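Local coordinates for uncharacterized protein (Bacteroides eggerthii DSM 20697, PDB 4ECO) that is of unknown function but folds as a leucine-rich repeat protein and may, like many such proteins, bind other proteins, at residues M143-T148 with L277-C282; N222-W227 with L243-L248. All coordinates share one frame; numbering follows the deposited sequence.

Contact 1: M143-T148 with L277-C282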
# COMPACT_ATOMS: atom_id res chain seq x y z
N MSE A 143 1.10 11.46 -3.21
CA MSE A 143 0.43 10.23 -2.77
C MSE A 143 0.09 9.28 -3.91
O MSE A 143 -0.47 8.21 -3.64
CB MSE A 143 -0.89 10.59 -2.05
CG MSE A 143 -0.71 11.42 -0.78
SE MSE A 143 0.57 10.68 0.45
CE MSE A 143 -0.36 9.00 0.88
N HIS A 144 0.40 9.65 -5.17
CA HIS A 144 0.06 8.83 -6.34
C HIS A 144 0.73 7.45 -6.29
O HIS A 144 0.05 6.48 -6.61
CB HIS A 144 0.41 9.51 -7.68
CG HIS A 144 -0.07 8.74 -8.87
ND1 HIS A 144 0.60 7.60 -9.31
CD2 HIS A 144 -1.14 8.95 -9.66
CE1 HIS A 144 -0.11 7.15 -10.33
NE2 HIS A 144 -1.16 7.93 -10.59
N TYR A 145 2.04 7.35 -5.92
CA TYR A 145 2.68 6.04 -5.89
C TYR A 145 2.04 5.19 -4.81
O TYR A 145 1.77 4.00 -5.04
CB TYR A 145 4.21 6.13 -5.68
CG TYR A 145 4.93 4.80 -5.80
CD1 TYR A 145 5.09 3.97 -4.70
CD2 TYR A 145 5.47 4.38 -7.01
CE1 TYR A 145 5.78 2.75 -4.80
CE2 TYR A 145 6.15 3.17 -7.13
CZ TYR A 145 6.29 2.36 -6.03
OH TYR A 145 6.97 1.18 -6.15
N GLN A 146 1.76 5.83 -3.66
CA GLN A 146 1.16 5.21 -2.50
C GLN A 146 -0.21 4.60 -2.83
O GLN A 146 -0.40 3.41 -2.59
CB GLN A 146 1.03 6.24 -1.36
CG GLN A 146 0.50 5.71 -0.02
CD GLN A 146 1.40 4.70 0.66
OE1 GLN A 146 2.61 4.66 0.45
NE2 GLN A 146 0.80 3.87 1.49
N LYS A 147 -1.13 5.39 -3.43
CA LYS A 147 -2.46 4.88 -3.77
C LYS A 147 -2.39 3.78 -4.82
O LYS A 147 -3.21 2.86 -4.76
CB LYS A 147 -3.46 5.99 -4.20
CG LYS A 147 -3.05 6.89 -5.37
CD LYS A 147 -4.21 7.80 -5.86
CE LYS A 147 -3.79 8.98 -6.74
NZ LYS A 147 -3.22 10.14 -5.97
N THR A 148 -1.41 3.83 -5.73
CA THR A 148 -1.31 2.89 -6.85
C THR A 148 -0.68 1.55 -6.48
O THR A 148 -1.19 0.51 -6.92
CB THR A 148 -0.50 3.50 -8.01
OG1 THR A 148 -1.00 4.81 -8.25
CG2 THR A 148 -0.61 2.69 -9.32
N LEU A 277 10.61 14.29 -0.95
CA LEU A 277 10.15 13.00 -1.47
C LEU A 277 11.27 12.36 -2.32
O LEU A 277 11.87 13.03 -3.17
CB LEU A 277 8.84 13.17 -2.28
CG LEU A 277 8.19 11.92 -2.91
CD1 LEU A 277 6.69 12.11 -3.07
CD2 LEU A 277 8.84 11.55 -4.28
N ILE A 278 11.52 11.07 -2.10
CA ILE A 278 12.50 10.33 -2.88
C ILE A 278 11.89 8.98 -3.26
O ILE A 278 11.57 8.19 -2.39
CB ILE A 278 13.90 10.20 -2.25
CG1 ILE A 278 14.86 9.47 -3.23
CG2 ILE A 278 13.88 9.57 -0.85
CD1 ILE A 278 16.28 9.50 -2.91
N ASN A 279 11.71 8.75 -4.56
CA ASN A 279 11.21 7.48 -5.06
C ASN A 279 12.36 6.79 -5.80
O ASN A 279 12.79 7.24 -6.85
CB ASN A 279 9.98 7.71 -5.95
CG ASN A 279 9.21 6.46 -6.30
OD1 ASN A 279 9.77 5.38 -6.52
ND2 ASN A 279 7.90 6.58 -6.35
N VAL A 280 12.89 5.72 -5.20
CA VAL A 280 14.01 4.96 -5.78
C VAL A 280 13.59 3.49 -5.87
O VAL A 280 14.43 2.58 -5.73
CB VAL A 280 15.36 5.16 -5.02
CG1 VAL A 280 15.98 6.53 -5.35
CG2 VAL A 280 15.20 4.98 -3.50
N ALA A 281 12.29 3.26 -6.14
CA ALA A 281 11.74 1.92 -6.26
C ALA A 281 12.15 1.25 -7.60
O ALA A 281 12.45 1.94 -8.57
CB ALA A 281 10.23 1.98 -6.14
N CYS A 282 12.16 -0.10 -7.62
CA CYS A 282 12.44 -0.99 -8.77
C CYS A 282 13.86 -0.91 -9.27
O CYS A 282 14.08 -1.31 -10.42
CB CYS A 282 11.48 -0.77 -9.94
SG CYS A 282 9.75 -1.13 -9.59

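Contact 2: N222-W227 with L243-L248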
# COMPACT_ATOMS: atom_id res chain seq x y z
N ASN A 222 26.07 8.51 -15.42
CA ASN A 222 25.66 9.32 -16.57
C ASN A 222 24.40 10.13 -16.27
O ASN A 222 23.82 10.74 -17.17
CB ASN A 222 25.48 8.44 -17.80
CG ASN A 222 26.79 8.01 -18.40
OD1 ASN A 222 27.86 8.60 -18.14
ND2 ASN A 222 26.74 7.00 -19.25
N ILE A 223 24.02 10.20 -14.97
CA ILE A 223 22.88 10.99 -14.51
C ILE A 223 23.41 12.26 -13.86
O ILE A 223 23.74 12.26 -12.67
CB ILE A 223 21.91 10.23 -13.54
CG1 ILE A 223 21.45 8.88 -14.13
CG2 ILE A 223 20.72 11.11 -13.15
CD1 ILE A 223 20.73 8.00 -13.17
N CYS A 224 23.54 13.33 -14.68
CA CYS A 224 23.90 14.69 -14.30
C CYS A 224 25.28 14.81 -13.58
O CYS A 224 25.46 15.64 -12.68
CB CYS A 224 22.80 15.30 -13.44
SG CYS A 224 21.18 15.30 -14.24
N GLU A 225 26.27 14.04 -14.07
CA GLU A 225 27.65 14.13 -13.59
C GLU A 225 28.52 14.99 -14.52
O GLU A 225 29.38 15.75 -14.06
CB GLU A 225 28.28 12.75 -13.45
CG GLU A 225 27.86 11.98 -12.21
CD GLU A 225 28.78 10.85 -11.82
OE1 GLU A 225 29.93 10.81 -12.34
OE2 GLU A 225 28.37 10.02 -10.97
N ALA A 226 28.28 14.87 -15.84
CA ALA A 226 29.08 15.52 -16.86
C ALA A 226 28.26 16.24 -17.92
O ALA A 226 27.04 16.05 -18.02
CB ALA A 226 29.95 14.47 -17.54
N TRP A 227 28.95 17.05 -18.73
CA TRP A 227 28.32 17.71 -19.86
C TRP A 227 27.99 16.66 -20.90
O TRP A 227 28.72 15.67 -21.02
CB TRP A 227 29.22 18.80 -20.44
CG TRP A 227 29.68 19.84 -19.47
CD1 TRP A 227 30.97 20.10 -19.09
CD2 TRP A 227 28.86 20.81 -18.81
NE1 TRP A 227 31.01 21.19 -18.25
CE2 TRP A 227 29.72 21.63 -18.03
CE3 TRP A 227 27.48 21.08 -18.79
CZ2 TRP A 227 29.25 22.67 -17.24
CZ3 TRP A 227 27.02 22.13 -18.01
CH2 TRP A 227 27.90 22.90 -17.23
N LEU A 243 28.03 26.32 -11.29
CA LEU A 243 26.74 25.71 -11.00
C LEU A 243 26.91 24.72 -9.85
O LEU A 243 27.94 24.03 -9.74
CB LEU A 243 26.16 25.02 -12.24
CG LEU A 243 26.06 25.84 -13.55
CD1 LEU A 243 25.73 24.93 -14.70
CD2 LEU A 243 25.01 26.93 -13.47
N LYS A 244 25.92 24.69 -8.96
CA LYS A 244 25.98 23.85 -7.77
C LYS A 244 24.64 23.25 -7.49
O LYS A 244 23.61 23.90 -7.68
CB LYS A 244 26.44 24.68 -6.54
CG LYS A 244 27.91 25.09 -6.55
CD LYS A 244 28.20 26.26 -5.61
CE LYS A 244 29.69 26.47 -5.48
NZ LYS A 244 30.04 27.70 -4.73
N TRP A 245 24.64 22.02 -6.96
CA TRP A 245 23.42 21.35 -6.54
C TRP A 245 22.79 22.07 -5.34
O TRP A 245 21.57 22.04 -5.19
CB TRP A 245 23.66 19.87 -6.21
CG TRP A 245 23.86 19.01 -7.42
CD1 TRP A 245 24.99 18.31 -7.75
CD2 TRP A 245 22.92 18.76 -8.48
NE1 TRP A 245 24.79 17.61 -8.92
CE2 TRP A 245 23.54 17.89 -9.40
CE3 TRP A 245 21.60 19.20 -8.74
CZ2 TRP A 245 22.90 17.45 -10.57
CZ3 TRP A 245 20.96 18.75 -9.89
CH2 TRP A 245 21.60 17.88 -10.79
N ASP A 246 23.62 22.79 -4.55
CA ASP A 246 23.15 23.54 -3.39
C ASP A 246 22.20 24.67 -3.78
O ASP A 246 21.36 25.03 -2.97
CB ASP A 246 24.33 24.12 -2.60
CG ASP A 246 23.93 24.66 -1.24
OD1 ASP A 246 23.44 23.87 -0.40
OD2 ASP A 246 24.09 25.89 -1.01
N ASN A 247 22.27 25.16 -5.02
CA ASN A 247 21.43 26.26 -5.52
C ASN A 247 20.00 25.81 -5.88
O ASN A 247 19.12 26.67 -6.00
CB ASN A 247 22.10 26.92 -6.71
CG ASN A 247 23.42 27.55 -6.39
OD1 ASN A 247 24.39 27.38 -7.11
ND2 ASN A 247 23.50 28.27 -5.26
N LEU A 248 19.75 24.49 -6.01
CA LEU A 248 18.42 23.95 -6.28
C LEU A 248 17.66 23.80 -4.95
O LEU A 248 17.39 22.70 -4.44
CB LEU A 248 18.52 22.64 -7.07
CG LEU A 248 18.50 22.79 -8.61
CD1 LEU A 248 19.72 23.59 -9.13
CD2 LEU A 248 18.43 21.44 -9.27

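Contact 1: M143-T148 with L277-C282
Tyr145 reaches from the short helix 144-149 to Asn279 and Ala281 on what the repeat pattern marks as the concave side of a leucine-rich repeat array, an example of one aromatic side chain bridging a helix of a long excursion and a repeat strand with the loop after it. With CG anti to the backbone N (chi1 -174°), CG sits beside the residue's carbonyl carbon, and the ring extends toward Asn279 and Ala281. CB of Tyr145 starts the contact, 3.8 Å from Asn279 ND2. The same amide nitrogen then lies over one face of the ring, nearest the side that bears CD2: ND2 of Asn279 is 3.5 Å from CG and 3.3 Å from CD2 of Tyr145. The amide stands almost upright on the ring, their planes 87° apart, so it meets the face nitrogen-first and does not stack flat on it. Farther out, CZ of Tyr145 passes 4.0 Å from Ala281 CB, and at the tip its OH comes within 3.4 Å of that methyl carbon, which approaches obliquely. A weak bond inside 277-282, Ala281 N to Asn279 OD1 at 3.3 Å, engages the amide's oxygen and is consistent with its nitrogen being turned to the ring. All three touching residues are buried. Tyr311 of strand 309-311 and His115 also meet the tyrosine ring, the latter edge-to-face, while Glu336 of strand 334-336 touches its side chain. Strand 277-279 runs parallel between strands 253-257 and 309-311, and helix 144-149 packs over this row.

Contact 2: N222-W227 with L243-L248
Apolar contacts at the edges of two indoles join Cys224 to Trp245 and Trp227 to Leu243, a case of loops meeting through large side chains while their backbones stay well apart: even the nearest pair of CA atoms, those of Cys224 and Trp245, is 10.2 Å apart. In the first pair Cys224 CB, rather than the sulfur, does the touching. It lies near the indole plane at the six-membered ring's outer edge, 3.6 Å from CZ2 and 3.9 Å from CH2 of Trp245. In the second pair one methyl suffices, Leu243 CD1 standing 3.9 Å from CH2 of Trp227, again at the ring edge. Trp227 has CG anti to its carbonyl carbon (chi1 -55°), which sends the indole toward Leu243.

A polar atom joins the first of these edges: Cys224 O lies in the plane of the Trp245 ring, 3.8 Å from CZ2.

Backbone bonding shapes the second loop, where Leu248 N to Trp245 O closes a turn of the 3-10 segment 245-247. Both loops belong to the connection between parallel repeat strands 210-214 and 253-257 of the leucine-rich repeat array. Tyr238 of the intervening helix 233-238 touches both Trp227 and Leu243. Phe268 meets the Trp245 ring, while backbone hydrogen bonding links Cys224 to Val198 of strand 194-198.

How the contacts relate
From the N terminus, the chain first passes through 143-148, in the long, partly helical excursion between strands 109-111 and 210-214, and returns to it only at 277-282, so contact 1 closes a long loop with 128 residues between its ends. Contact 2 falls wholly within that loop: 222-227 follows strand 210-214, and 15 residues later, after helix 233-238, 243-248 leads toward strand 253-257. The two closures are therefore nested and do not cross. The centres of contact 1 and contact 2 are about 23 Å apart. Contact 1 ties helix 144-149 to repeat strand 277-279 and the loop after it, whereas contact 2 joins the loops on the two sides of helix 233-238.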